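PDB 6K8H: aminotransferase class-III from Sphaerobacter thermophilus DSM 20745, which belongs to the class-III aminotransferases, a family of the PLP-dependent aminotransferase clan, and is also known as an omega-transaminase. Local coordinates for residues D21-A26 / T38-P43; A161-Q166 / Q188-S193; P275-M280 / A297-V302; F374-H379 / D435-A440. All blocks are in the same frame, centred on the assembly; numbering follows the deposited sequence.

Contact 1: D21-A26 / T38-P43; sequences DLFERA and TVYSAP
F23 and P43 provide the nearest approach between helix 18-29 and the loop that follows it: CZ of F23 lies 3.8 Å from the carbonyl O of P43. The oxygen meets the phenyl ring at an oblique angle, with CE2 of F23 only slightly farther from it. The second touch is apolar and loose. CE1 of F23 stands 4.5 Å from CE1 of Y40, close to the plane of the tyrosine ring and at its edge. F23 reaches both partners because CG lies anti to its backbone N (chi1 -179°), which carries the ring out from the helix into the bend of the loop. That bend includes a cis peptide between A42 and P43; R13 hydrogen-bonds through NH1 to the carbonyl O of A42, and P43 rests against the same arginine. Around the helix, L22 and A26 rest on Y47, whereas R25 forms salt bridges to E102 and E109 of the second subunit. The helix therefore has one flank on its own loop and another on the dimer partner. The example is a lightly packed surface join of the N-terminal helix 18-29 to the loop leading into strand 48-52, at the edge of the class-III aminotransferase fold.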
loop_
_atom_site.group_PDB
_atom_site.type_symbol
_atom_site.label_atom_id
_atom_site.label_comp_id
_atom_site.label_asym_id
_atom_site.label_seq_id
_atom_site.Cartn_x
_atom_site.Cartn_y
_atom_site.Cartn_z
ATOM N N ASP B 21 4.340 27.013 12.427
ATOM C CA ASP B 21 2.905 27.006 12.715
ATOM C C ASP B 21 2.271 25.692 12.283
ATOM O O ASP B 21 1.449 25.104 13.005
ATOM C CB ASP B 21 2.212 28.159 11.987
ATOM C CG ASP B 21 2.557 29.533 12.557
ATOM O OD1 ASP B 21 3.196 29.626 13.627
ATOM O OD2 ASP B 21 2.169 30.532 11.910
ATOM N N LEU B 22 2.626 25.235 11.082
ATOM C CA LEU B 22 2.115 23.967 10.589
ATOM C C LEU B 22 2.521 22.827 11.504
ATOM O O LEU B 22 1.710 21.951 11.790
ATOM C CB LEU B 22 2.602 23.716 9.161
ATOM C CG LEU B 22 1.941 24.602 8.107
ATOM C CD1 LEU B 22 2.735 24.574 6.811
ATOM C CD2 LEU B 22 0.513 24.162 7.894
ATOM N N PHE B 23 3.776 22.812 11.965
ATOM C CA PHE B 23 4.217 21.750 12.870
ATOM C C PHE B 23 3.430 21.769 14.172
ATOM O O PHE B 23 3.105 20.711 14.729
ATOM C CB PHE B 23 5.707 21.900 13.163
ATOM C CG PHE B 23 6.265 20.833 14.061
ATOM C CD1 PHE B 23 6.348 19.511 13.628
ATOM C CD2 PHE B 23 6.746 21.154 15.323
ATOM C CE1 PHE B 23 6.879 18.529 14.447
ATOM C CE2 PHE B 23 7.278 20.181 16.145
ATOM C CZ PHE B 23 7.346 18.863 15.708
ATOM N N GLU B 24 3.153 22.967 14.693
ATOM C CA GLU B 24 2.368 23.069 15.920
ATOM C C GLU B 24 0.975 22.488 15.737
ATOM O O GLU B 24 0.453 21.817 16.638
ATOM C CB GLU B 24 2.276 24.526 16.368
ATOM C CG GLU B 24 1.523 24.689 17.666
ATOM C CD GLU B 24 1.460 26.131 18.121
ATOM O OE1 GLU B 24 1.298 27.036 17.266
ATOM O OE2 GLU B 24 1.582 26.363 19.343
ATOM N N ARG B 25 0.348 22.754 14.588
ATOM C CA ARG B 25 -0.929 22.109 14.275
ATOM C C ARG B 25 -0.761 20.595 14.130
ATOM O O ARG B 25 -1.545 19.804 14.672
ATOM C CB ARG B 25 -1.507 22.694 12.983
ATOM C CG ARG B 25 -2.213 24.016 13.115
ATOM C CD ARG B 25 -2.581 24.540 11.729
ATOM N NE ARG B 25 -3.522 23.642 11.054
ATOM C CZ ARG B 25 -3.830 23.711 9.762
ATOM N NH1 ARG B 25 -3.272 24.629 8.983
ATOM N NH2 ARG B 25 -4.697 22.862 9.245
ATOM N N ALA B 26 0.270 20.178 13.396
ATOM C CA ALA B 26 0.437 18.771 13.056
ATOM C C ALA B 26 0.600 17.913 14.300
ATOM O O ALA B 26 0.028 16.819 14.389
ATOM C CB ALA B 26 1.639 18.602 12.127
ATOM N N THR B 38 10.534 9.137 6.994
ATOM C CA THR B 38 11.622 9.609 6.133
ATOM C C THR B 38 11.707 11.127 6.057
ATOM O O THR B 38 12.809 11.678 5.928
ATOM C CB THR B 38 11.445 9.037 4.727
ATOM O OG1 THR B 38 11.001 7.671 4.820
ATOM C CG2 THR B 38 12.747 9.090 3.964
ATOM N N VAL B 39 10.569 11.824 6.119
ATOM C CA VAL B 39 10.548 13.258 5.856
ATOM C C VAL B 39 10.605 14.085 7.125
ATOM O O VAL B 39 10.572 15.320 7.047
ATOM C CB VAL B 39 9.321 13.660 5.009
ATOM C CG1 VAL B 39 9.295 12.872 3.711
ATOM C CG2 VAL B 39 8.028 13.456 5.801
ATOM N N TYR B 40 10.712 13.453 8.294
ATOM C CA TYR B 40 10.949 14.209 9.514
ATOM C C TYR B 40 12.413 14.628 9.626
ATOM O O TYR B 40 13.329 13.838 9.378
ATOM C CB TYR B 40 10.567 13.415 10.762
ATOM C CG TYR B 40 10.911 14.184 12.020
ATOM C CD1 TYR B 40 10.076 15.193 12.497
ATOM C CD2 TYR B 40 12.094 13.942 12.702
ATOM C CE1 TYR B 40 10.400 15.914 13.627
ATOM C CE2 TYR B 40 12.426 14.656 13.830
ATOM C CZ TYR B 40 11.582 15.636 14.293
ATOM O OH TYR B 40 11.942 16.323 15.427
ATOM N N SER B 41 12.621 15.874 10.040
ATOM C CA SER B 41 13.921 16.359 10.479
ATOM C C SER B 41 13.699 17.341 11.617
ATOM O O SER B 41 12.658 18.005 11.686
ATOM C CB SER B 41 14.699 17.023 9.330
ATOM O OG SER B 41 13.927 18.034 8.698
ATOM N N ALA B 42 14.699 17.419 12.544
ATOM C CA ALA B 42 14.562 18.127 13.810
ATOM C C ALA B 42 15.023 19.578 13.686
ATOM O O ALA B 42 15.941 19.884 12.915
ATOM C CB ALA B 42 15.377 17.432 14.896
ATOM N N PRO B 43 14.417 20.503 14.448
ATOM C CA PRO B 43 13.279 20.309 15.362
ATOM C C PRO B 43 11.953 20.030 14.643
ATOM O O PRO B 43 11.065 19.395 15.203
ATOM C CB PRO B 43 13.190 21.642 16.126
ATOM C CG PRO B 43 14.344 22.449 15.713
ATOM C CD PRO B 43 14.905 21.891 14.452
#

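Contact 2: A161-Q166 / Q188-S193; sequences AEVSTQ and QAVLDS
The carbonyl O of E162 is gripped twice by one residue: OG1 of T165 donates to it at 2.6 Å and the amide N of T165 at 3.0 Å, both arriving on the same face of the carbonyl plane. The hydroxyl is tilted about 30° from that plane. Together the two bonds close a type II turn from E162 to T165, whose first corner is V163, the residue that meets the facing helix 188-192. With CG1 anti to the backbone N (chi1 163°), both methyls of V163 come against CD2 of L191. Its CG2 does most of the work, lying 4.1 Å from CG1 of V190 and equally far from CD2 of L191, so that it sits against two successive helix residues; CG1 of V163 only grazes CD2 of L191.

Segment 188-193 has its own internal bonds. OG of S193 donates to the carbonyl O of V190 at 2.9 Å, and NE2 of Q188 reaches OD1 of D192 on its syn side at the same distance, with a fairly straight N-H...O angle of 159°. Farther out, K149 donates through NZ to the carbonyls of A161 and V163, and S164 OG bonds to V178 O and T180 N. E162 forms a salt bridge to K136 of the second subunit, and V190 packs on F160 of that subunit too. The polar bonds described here stay within each segment or go to outside partners, and the two segments meet through methyl groups, so their mutual fit rests on shape and burial.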
loop_
_atom_site.group_PDB
_atom_site.type_symbol
_atom_site.label_atom_id
_atom_site.label_comp_id
_atom_site.label_asym_id
_atom_site.label_seq_id
_atom_site.Cartn_x
_atom_site.Cartn_y
_atom_site.Cartn_z
ATOM N N ALA B 161 10.607 -8.272 5.211
ATOM C CA ALA B 161 11.516 -7.554 4.326
ATOM C C ALA B 161 12.359 -6.514 5.053
ATOM O O ALA B 161 13.415 -6.120 4.545
ATOM C CB ALA B 161 10.723 -6.881 3.204
ATOM N N GLU B 162 11.940 -6.073 6.236
ATOM C CA GLU B 162 12.649 -5.003 6.912
ATOM C C GLU B 162 13.654 -5.494 7.957
ATOM O O GLU B 162 14.393 -4.663 8.511
ATOM C CB GLU B 162 11.643 -4.037 7.548
ATOM C CG GLU B 162 10.915 -4.616 8.726
ATOM C CD GLU B 162 9.985 -3.623 9.389
ATOM O OE1 GLU B 162 9.827 -2.502 8.861
ATOM O OE2 GLU B 162 9.403 -3.969 10.436
ATOM N N VAL B 163 13.744 -6.807 8.207
ATOM C CA VAL B 163 14.725 -7.314 9.168
ATOM C C VAL B 163 16.121 -6.861 8.754
ATOM O O VAL B 163 16.487 -6.940 7.579
ATOM C CB VAL B 163 14.635 -8.848 9.270
ATOM C CG1 VAL B 163 15.893 -9.422 9.927
ATOM C CG2 VAL B 163 13.406 -9.269 10.052
ATOM N N SER B 164 16.889 -6.329 9.712
ATOM C CA SER B 164 18.258 -5.865 9.469
ATOM C C SER B 164 18.323 -4.716 8.458
ATOM O O SER B 164 19.330 -4.556 7.763
ATOM C CB SER B 164 19.187 -7.009 9.035
ATOM O OG SER B 164 19.372 -7.942 10.084
ATOM N N THR B 165 17.267 -3.899 8.351
ATOM C CA THR B 165 17.368 -2.704 7.509
ATOM C C THR B 165 18.517 -1.815 7.981
ATOM O O THR B 165 19.251 -1.241 7.170
ATOM C CB THR B 165 16.059 -1.915 7.517
ATOM O OG1 THR B 165 15.021 -2.680 6.901
ATOM C CG2 THR B 165 16.235 -0.602 6.753
ATOM N N GLN B 166 18.690 -1.708 9.289
ATOM C CA GLN B 166 19.890 -1.138 9.882
ATOM C C GLN B 166 20.720 -2.291 10.432
ATOM O O GLN B 166 20.267 -3.014 11.327
ATOM C CB GLN B 166 19.539 -0.126 10.976
ATOM C CG GLN B 166 20.649 0.084 11.974
ATOM C CD GLN B 166 20.600 1.441 12.625
ATOM O OE1 GLN B 166 19.814 2.306 12.226
ATOM N NE2 GLN B 166 21.442 1.641 13.638
ATOM N N GLN B 188 10.437 -13.005 17.774
ATOM C CA GLN B 188 11.605 -13.834 17.506
ATOM C C GLN B 188 11.398 -14.707 16.276
ATOM O O GLN B 188 12.343 -14.921 15.517
ATOM C CB GLN B 188 11.935 -14.702 18.724
ATOM C CG GLN B 188 13.284 -15.423 18.641
ATOM C CD GLN B 188 14.475 -14.474 18.609
ATOM O OE1 GLN B 188 14.531 -13.513 19.367
ATOM N NE2 GLN B 188 15.442 -14.755 17.731
ATOM N N ALA B 189 10.167 -15.177 16.035
ATOM C CA ALA B 189 9.900 -16.055 14.893
ATOM C C ALA B 189 10.057 -15.327 13.560
ATOM O O ALA B 189 10.427 -15.945 12.546
ATOM C CB ALA B 189 8.503 -16.668 15.018
ATOM N N VAL B 190 9.803 -14.016 13.538
ATOM C CA VAL B 190 10.090 -13.233 12.338
ATOM C C VAL B 190 11.597 -13.123 12.111
ATOM O O VAL B 190 12.087 -13.326 10.993
ATOM C CB VAL B 190 9.415 -11.854 12.416
ATOM C CG1 VAL B 190 9.909 -10.955 11.296
ATOM C CG2 VAL B 190 7.910 -12.029 12.328
ATOM N N LEU B 191 12.346 -12.771 13.154
ATOM C CA LEU B 191 13.806 -12.716 13.046
ATOM C C LEU B 191 14.391 -14.055 12.594
ATOM O O LEU B 191 15.272 -14.108 11.722
ATOM C CB LEU B 191 14.413 -12.300 14.388
ATOM C CG LEU B 191 14.171 -10.875 14.895
ATOM C CD1 LEU B 191 14.861 -10.704 16.232
ATOM C CD2 LEU B 191 14.644 -9.830 13.884
ATOM N N ASP B 192 13.924 -15.148 13.201
ATOM C CA ASP B 192 14.401 -16.484 12.875
ATOM C C ASP B 192 14.046 -16.901 11.458
ATOM O O ASP B 192 14.719 -17.781 10.909
ATOM C CB ASP B 192 13.823 -17.520 13.851
ATOM C CG ASP B 192 14.361 -17.370 15.266
ATOM O OD1 ASP B 192 15.308 -16.578 15.480
ATOM O OD2 ASP B 192 13.826 -18.051 16.177
ATOM N N SER B 193 12.992 -16.326 10.864
ATOM C CA SER B 193 12.634 -16.710 9.498
ATOM C C SER B 193 13.428 -15.981 8.409
ATOM O O SER B 193 13.197 -16.259 7.231
ATOM C CB SER B 193 11.142 -16.498 9.248
ATOM O OG SER B 193 10.878 -15.109 9.119
#

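Contact 3: P275-M280 / A297-V302; sequences PDLTAM and AEVMSV
A short helix turn, 297-300, lies beside the start of strand 277-281, with the CA atoms of D276 and V299 7.2 Å apart as the nearest pair. L277 carries the packing. Its CD2 touches two successive helix residues, 3.9 Å from CG1 of V299 and 3.7 Å from SD of M300. The bend at chi2 (-72°) of the methionine sets the sulfur against the leucine methyl. D276 adds a marginal touch, CB to CG2 of V299 at 4.4 Å, but its carboxylate is engaged away from the helix, accepting from the amide N of L252 and forming a salt bridge to R242. Within segment 297-302, OG of S301 donates to the carbonyl O of E298 at 2.7 Å, from above the carbonyl plane. M300 also packs on P31 of the second subunit. The link between the segments runs through strand 291-295, the antiparallel neighbour of 277-281, after which the chain turns directly into the helix. This is the mixed seven-stranded sheet of the large domain in fold-type I PLP-dependent enzymes, with a single antiparallel strand among six parallel ones.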
loop_
_atom_site.group_PDB
_atom_site.type_symbol
_atom_site.label_atom_id
_atom_site.label_comp_id
_atom_site.label_asym_id
_atom_site.label_seq_id
_atom_site.Cartn_x
_atom_site.Cartn_y
_atom_site.Cartn_z
ATOM N N PRO B 275 16.205 -12.068 -13.002
ATOM C CA PRO B 275 15.592 -12.571 -11.770
ATOM C C PRO B 275 14.322 -13.349 -12.097
ATOM O O PRO B 275 13.807 -13.316 -13.217
ATOM C CB PRO B 275 15.277 -11.303 -10.967
ATOM C CG PRO B 275 15.139 -10.216 -12.021
ATOM C CD PRO B 275 16.058 -10.609 -13.156
ATOM N N ASP B 276 13.825 -14.060 -11.091
ATOM C CA ASP B 276 12.553 -14.752 -11.250
ATOM C C ASP B 276 11.390 -13.794 -11.049
ATOM O O ASP B 276 10.376 -13.879 -11.758
ATOM C CB ASP B 276 12.487 -15.925 -10.273
ATOM C CG ASP B 276 13.637 -16.903 -10.480
ATOM O OD1 ASP B 276 13.730 -17.483 -11.590
ATOM O OD2 ASP B 276 14.460 -17.063 -9.553
ATOM N N LEU B 277 11.528 -12.880 -10.090
ATOM C CA LEU B 277 10.547 -11.832 -9.847
ATOM C C LEU B 277 11.261 -10.504 -9.686
ATOM O O LEU B 277 12.434 -10.446 -9.312
ATOM C CB LEU B 277 9.701 -12.087 -8.586
ATOM C CG LEU B 277 8.798 -13.325 -8.573
ATOM C CD1 LEU B 277 8.137 -13.477 -7.222
ATOM C CD2 LEU B 277 7.753 -13.291 -9.683
ATOM N N THR B 278 10.520 -9.434 -9.951
ATOM C CA THR B 278 10.952 -8.064 -9.726
ATOM C C THR B 278 9.826 -7.306 -9.033
ATOM O O THR B 278 8.668 -7.380 -9.460
ATOM C CB THR B 278 11.323 -7.364 -11.035
ATOM O OG1 THR B 278 12.314 -8.124 -11.734
ATOM C CG2 THR B 278 11.906 -5.996 -10.742
ATOM N N ALA B 279 10.171 -6.602 -7.954
ATOM C CA ALA B 279 9.305 -5.629 -7.307
ATOM C C ALA B 279 9.642 -4.240 -7.839
ATOM O O ALA B 279 10.813 -3.910 -8.043
ATOM C CB ALA B 279 9.468 -5.662 -5.781
ATOM N N MET B 280 8.602 -3.450 -8.110
ATOM C CA MET B 280 8.724 -2.128 -8.710
ATOM C C MET B 280 7.733 -1.197 -8.035
ATOM O O MET B 280 6.797 -1.634 -7.360
ATOM C CB MET B 280 8.443 -2.169 -10.224
ATOM C CG MET B 280 9.303 -3.155 -10.994
ATOM S SD MET B 280 8.580 -3.624 -12.586
ATOM C CE MET B 280 7.568 -5.032 -12.094
ATOM N N ALA B 297 6.065 -16.123 -16.200
ATOM C CA ALA B 297 4.726 -16.704 -16.096
ATOM C C ALA B 297 4.718 -17.922 -15.183
ATOM O O ALA B 297 3.739 -18.157 -14.461
ATOM C CB ALA B 297 4.211 -17.069 -17.478
ATOM N N GLU B 298 5.831 -18.659 -15.149
ATOM C CA GLU B 298 5.928 -19.839 -14.294
ATOM C C GLU B 298 5.686 -19.488 -12.827
ATOM O O GLU B 298 4.874 -20.130 -12.150
ATOM C CB GLU B 298 7.291 -20.508 -14.486
ATOM C CG GLU B 298 7.677 -21.525 -13.423
ATOM C CD GLU B 298 6.949 -22.869 -13.546
ATOM O OE1 GLU B 298 6.182 -23.058 -14.519
ATOM O OE2 GLU B 298 7.146 -23.737 -12.660
ATOM N N VAL B 299 6.381 -18.472 -12.312
ATOM C CA VAL B 299 6.216 -18.141 -10.901
ATOM C C VAL B 299 4.949 -17.326 -10.683
ATOM O O VAL B 299 4.203 -17.563 -9.725
ATOM C CB VAL B 299 7.462 -17.408 -10.365
ATOM C CG1 VAL B 299 7.270 -17.046 -8.904
ATOM C CG2 VAL B 299 8.715 -18.253 -10.557
ATOM N N MET B 300 4.667 -16.376 -11.574
ATOM C CA MET B 300 3.478 -15.556 -11.402
ATOM C C MET B 300 2.191 -16.371 -11.465
ATOM O O MET B 300 1.147 -15.868 -11.042
ATOM C CB MET B 300 3.461 -14.437 -12.448
ATOM C CG MET B 300 4.592 -13.421 -12.286
ATOM S SD MET B 300 4.331 -12.376 -10.850
ATOM C CE MET B 300 2.867 -11.500 -11.412
ATOM N N SER B 301 2.242 -17.621 -11.946
ATOM C CA SER B 301 1.035 -18.445 -12.013
ATOM C C SER B 301 0.413 -18.724 -10.646
ATOM O O SER B 301 -0.755 -19.121 -10.588
ATOM C CB SER B 301 1.337 -19.766 -12.719
ATOM O OG SER B 301 2.230 -20.531 -11.940
ATOM N N VAL B 302 1.144 -18.519 -9.545
ATOM C CA VAL B 302 0.540 -18.674 -8.220
ATOM C C VAL B 302 -0.623 -17.708 -8.022
ATOM O O VAL B 302 -1.471 -17.927 -7.150
ATOM C CB VAL B 302 1.595 -18.496 -7.099
ATOM C CG1 VAL B 302 2.737 -19.478 -7.296
ATOM C CG2 VAL B 302 2.122 -17.056 -7.051
#

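Contact 4: F374-H379 / D435-A440; sequences FHIHLH and DAFAAA
Strand 373-377 and helix 427-445 face each other at a distance spanned by side chains, the nearest CA atoms, those of I376 and F437, being 10.2 Å apart. F437 does the bridging: with CG anti to the backbone N (chi1 177°), its ring projects from the helix to the strand. I376 meets it with both branches. CD1 of I376 lies 3.9 Å from CE1 of F437 and approaches the ring obliquely, while CG2 of I376 reaches CZ of F437 at 4.0 Å. L378, just past the strand, brings CD2 to the ring edge, near its plane, 4.4 Å from CZ of F437. This is helix-on-sheet packing in the C-terminal part of the chain, where 366-370, 373-377 and 418-420 form the three-stranded antiparallel sheet familiar from the small domain of fold-type I enzymes. The same ring also packs on V354 and V357 of helix 337-361, and L378 leans on F398 of helix 393-408. The strand residues flanking I376 are histidines. ND1 of H375 donates to the carbonyl O of I376 at 3.1 Å, from well above the carbonyl plane, and CE1 of H377 lies 3.3 Å above one face of the H375 ring, toward its rim. H377 is anchored in turn through NE2 to T368 OG1 on the neighbouring strand.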
loop_
_atom_site.group_PDB
_atom_site.type_symbol
_atom_site.label_atom_id
_atom_site.label_comp_id
_atom_site.label_asym_id
_atom_site.label_seq_id
_atom_site.Cartn_x
_atom_site.Cartn_y
_atom_site.Cartn_z
ATOM N N PHE B 374 22.671 9.406 -8.112
ATOM C CA PHE B 374 24.030 9.661 -7.644
ATOM C C PHE B 374 24.053 9.725 -6.120
ATOM O O PHE B 374 23.038 9.993 -5.469
ATOM C CB PHE B 374 24.600 10.948 -8.258
ATOM C CG PHE B 374 23.880 12.197 -7.830
ATOM C CD1 PHE B 374 24.260 12.870 -6.681
ATOM C CD2 PHE B 374 22.832 12.703 -8.580
ATOM C CE1 PHE B 374 23.603 14.009 -6.279
ATOM C CE2 PHE B 374 22.175 13.841 -8.190
ATOM C CZ PHE B 374 22.555 14.497 -7.042
ATOM N N HIS B 375 25.240 9.498 -5.562
ATOM C CA HIS B 375 25.465 9.512 -4.114
ATOM C C HIS B 375 26.840 10.123 -3.862
ATOM O O HIS B 375 27.850 9.590 -4.343
ATOM C CB HIS B 375 25.388 8.088 -3.533
ATOM C CG HIS B 375 25.049 8.029 -2.071
ATOM N ND1 HIS B 375 25.610 8.872 -1.135
ATOM C CD2 HIS B 375 24.215 7.210 -1.384
ATOM C CE1 HIS B 375 25.136 8.581 0.064
ATOM N NE2 HIS B 375 24.278 7.583 -0.059
ATOM N N ILE B 376 26.875 11.255 -3.135
ATOM C CA ILE B 376 28.129 11.887 -2.723
ATOM C C ILE B 376 28.593 11.260 -1.416
ATOM O O ILE B 376 27.791 11.000 -0.514
ATOM C CB ILE B 376 27.968 13.410 -2.572
ATOM C CG1 ILE B 376 27.279 14.015 -3.799
ATOM C CG2 ILE B 376 29.326 14.060 -2.350
ATOM C CD1 ILE B 376 26.980 15.510 -3.647
ATOM N N HIS B 377 29.890 11.000 -1.316
ATOM C CA HIS B 377 30.506 10.433 -0.130
ATOM C C HIS B 377 31.667 11.318 0.280
ATOM O O HIS B 377 32.485 11.691 -0.570
ATOM C CB HIS B 377 31.013 9.024 -0.419
ATOM C CG HIS B 377 29.976 8.121 -1.012
ATOM N ND1 HIS B 377 28.995 7.518 -0.253
ATOM C CD2 HIS B 377 29.773 7.713 -2.286
ATOM C CE1 HIS B 377 28.235 6.768 -1.035
ATOM N NE2 HIS B 377 28.681 6.876 -2.274
ATOM N N LEU B 378 31.750 11.638 1.571
ATOM C CA LEU B 378 32.828 12.482 2.092
ATOM C C LEU B 378 33.912 11.651 2.769
ATOM O O LEU B 378 34.471 12.023 3.808
ATOM C CB LEU B 378 32.264 13.550 3.024
ATOM C CG LEU B 378 31.237 14.398 2.266
ATOM C CD1 LEU B 378 30.800 15.599 3.081
ATOM C CD2 LEU B 378 31.782 14.854 0.911
ATOM N N HIS B 379 34.196 10.492 2.176
ATOM C CA HIS B 379 35.280 9.614 2.582
ATOM C C HIS B 379 35.743 8.867 1.338
ATOM O O HIS B 379 35.120 8.947 0.277
ATOM C CB HIS B 379 34.837 8.647 3.680
ATOM C CG HIS B 379 33.772 7.701 3.227
ATOM N ND1 HIS B 379 34.038 6.621 2.410
ATOM C CD2 HIS B 379 32.438 7.683 3.455
ATOM C CE1 HIS B 379 32.911 5.973 2.161
ATOM N NE2 HIS B 379 31.925 6.599 2.780
ATOM N N ASP B 435 27.967 24.205 -8.307
ATOM C CA ASP B 435 28.369 25.463 -7.673
ATOM C C ASP B 435 27.899 25.534 -6.222
ATOM O O ASP B 435 28.660 25.945 -5.325
ATOM C CB ASP B 435 27.816 26.647 -8.467
ATOM C CG ASP B 435 28.489 26.808 -9.827
ATOM O OD1 ASP B 435 29.504 26.118 -10.085
ATOM O OD2 ASP B 435 28.007 27.627 -10.637
ATOM N N ALA B 436 26.639 25.147 -5.973
ATOM C CA ALA B 436 26.115 25.171 -4.612
ATOM C C ALA B 436 26.848 24.192 -3.714
ATOM O O ALA B 436 27.028 24.466 -2.524
ATOM C CB ALA B 436 24.619 24.875 -4.618
ATOM N N PHE B 437 27.269 23.049 -4.256
ATOM C CA PHE B 437 28.013 22.079 -3.462
ATOM C C PHE B 437 29.373 22.632 -3.074
ATOM O O PHE B 437 29.817 22.455 -1.934
ATOM C CB PHE B 437 28.173 20.754 -4.224
ATOM C CG PHE B 437 29.000 19.734 -3.482
ATOM C CD1 PHE B 437 28.462 19.033 -2.414
ATOM C CD2 PHE B 437 30.318 19.490 -3.833
ATOM C CE1 PHE B 437 29.220 18.119 -1.707
ATOM C CE2 PHE B 437 31.086 18.564 -3.119
ATOM C CZ PHE B 437 30.535 17.887 -2.062
ATOM N N ALA B 438 30.048 23.311 -4.006
ATOM C CA ALA B 438 31.321 23.954 -3.670
ATOM C C ALA B 438 31.143 24.959 -2.534
ATOM O O ALA B 438 31.908 24.971 -1.550
ATOM C CB ALA B 438 31.902 24.635 -4.911
ATOM N N ALA B 439 30.110 25.793 -2.635
ATOM C CA ALA B 439 29.869 26.758 -1.566
ATOM C C ALA B 439 29.526 26.064 -0.247
ATOM O O ALA B 439 29.967 26.497 0.825
ATOM C CB ALA B 439 28.762 27.723 -1.977
ATOM N N ALA B 440 28.747 24.977 -0.304
ATOM C CA ALA B 440 28.350 24.268 0.912
ATOM C C ALA B 440 29.541 23.599 1.584
ATOM O O ALA B 440 29.617 23.536 2.814
ATOM C CB ALA B 440 27.282 23.219 0.586
#

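In the fold
The four contacts follow one another along the chain, each closing before the next opens, and none touches another. Contacts 2 and 3 both lie against the seven-stranded sheet, their centres about 23 Å apart: contact 2 beside it, where helix 188-192 leads into the outermost strand 194-197, and contact 3 on its inner strand 277-281, which ends just before K282 of the ligand pocket. Contact 4 rests on the separate three-stranded sheet, its centre about 39 Å from that of contact 3, across the middle of the chain. Contact 1, N-terminal, is centred some 26 Å from contact 4. V190 and M300 also pack on the second subunit, whereas in contact 1 other residues of its segments meet it.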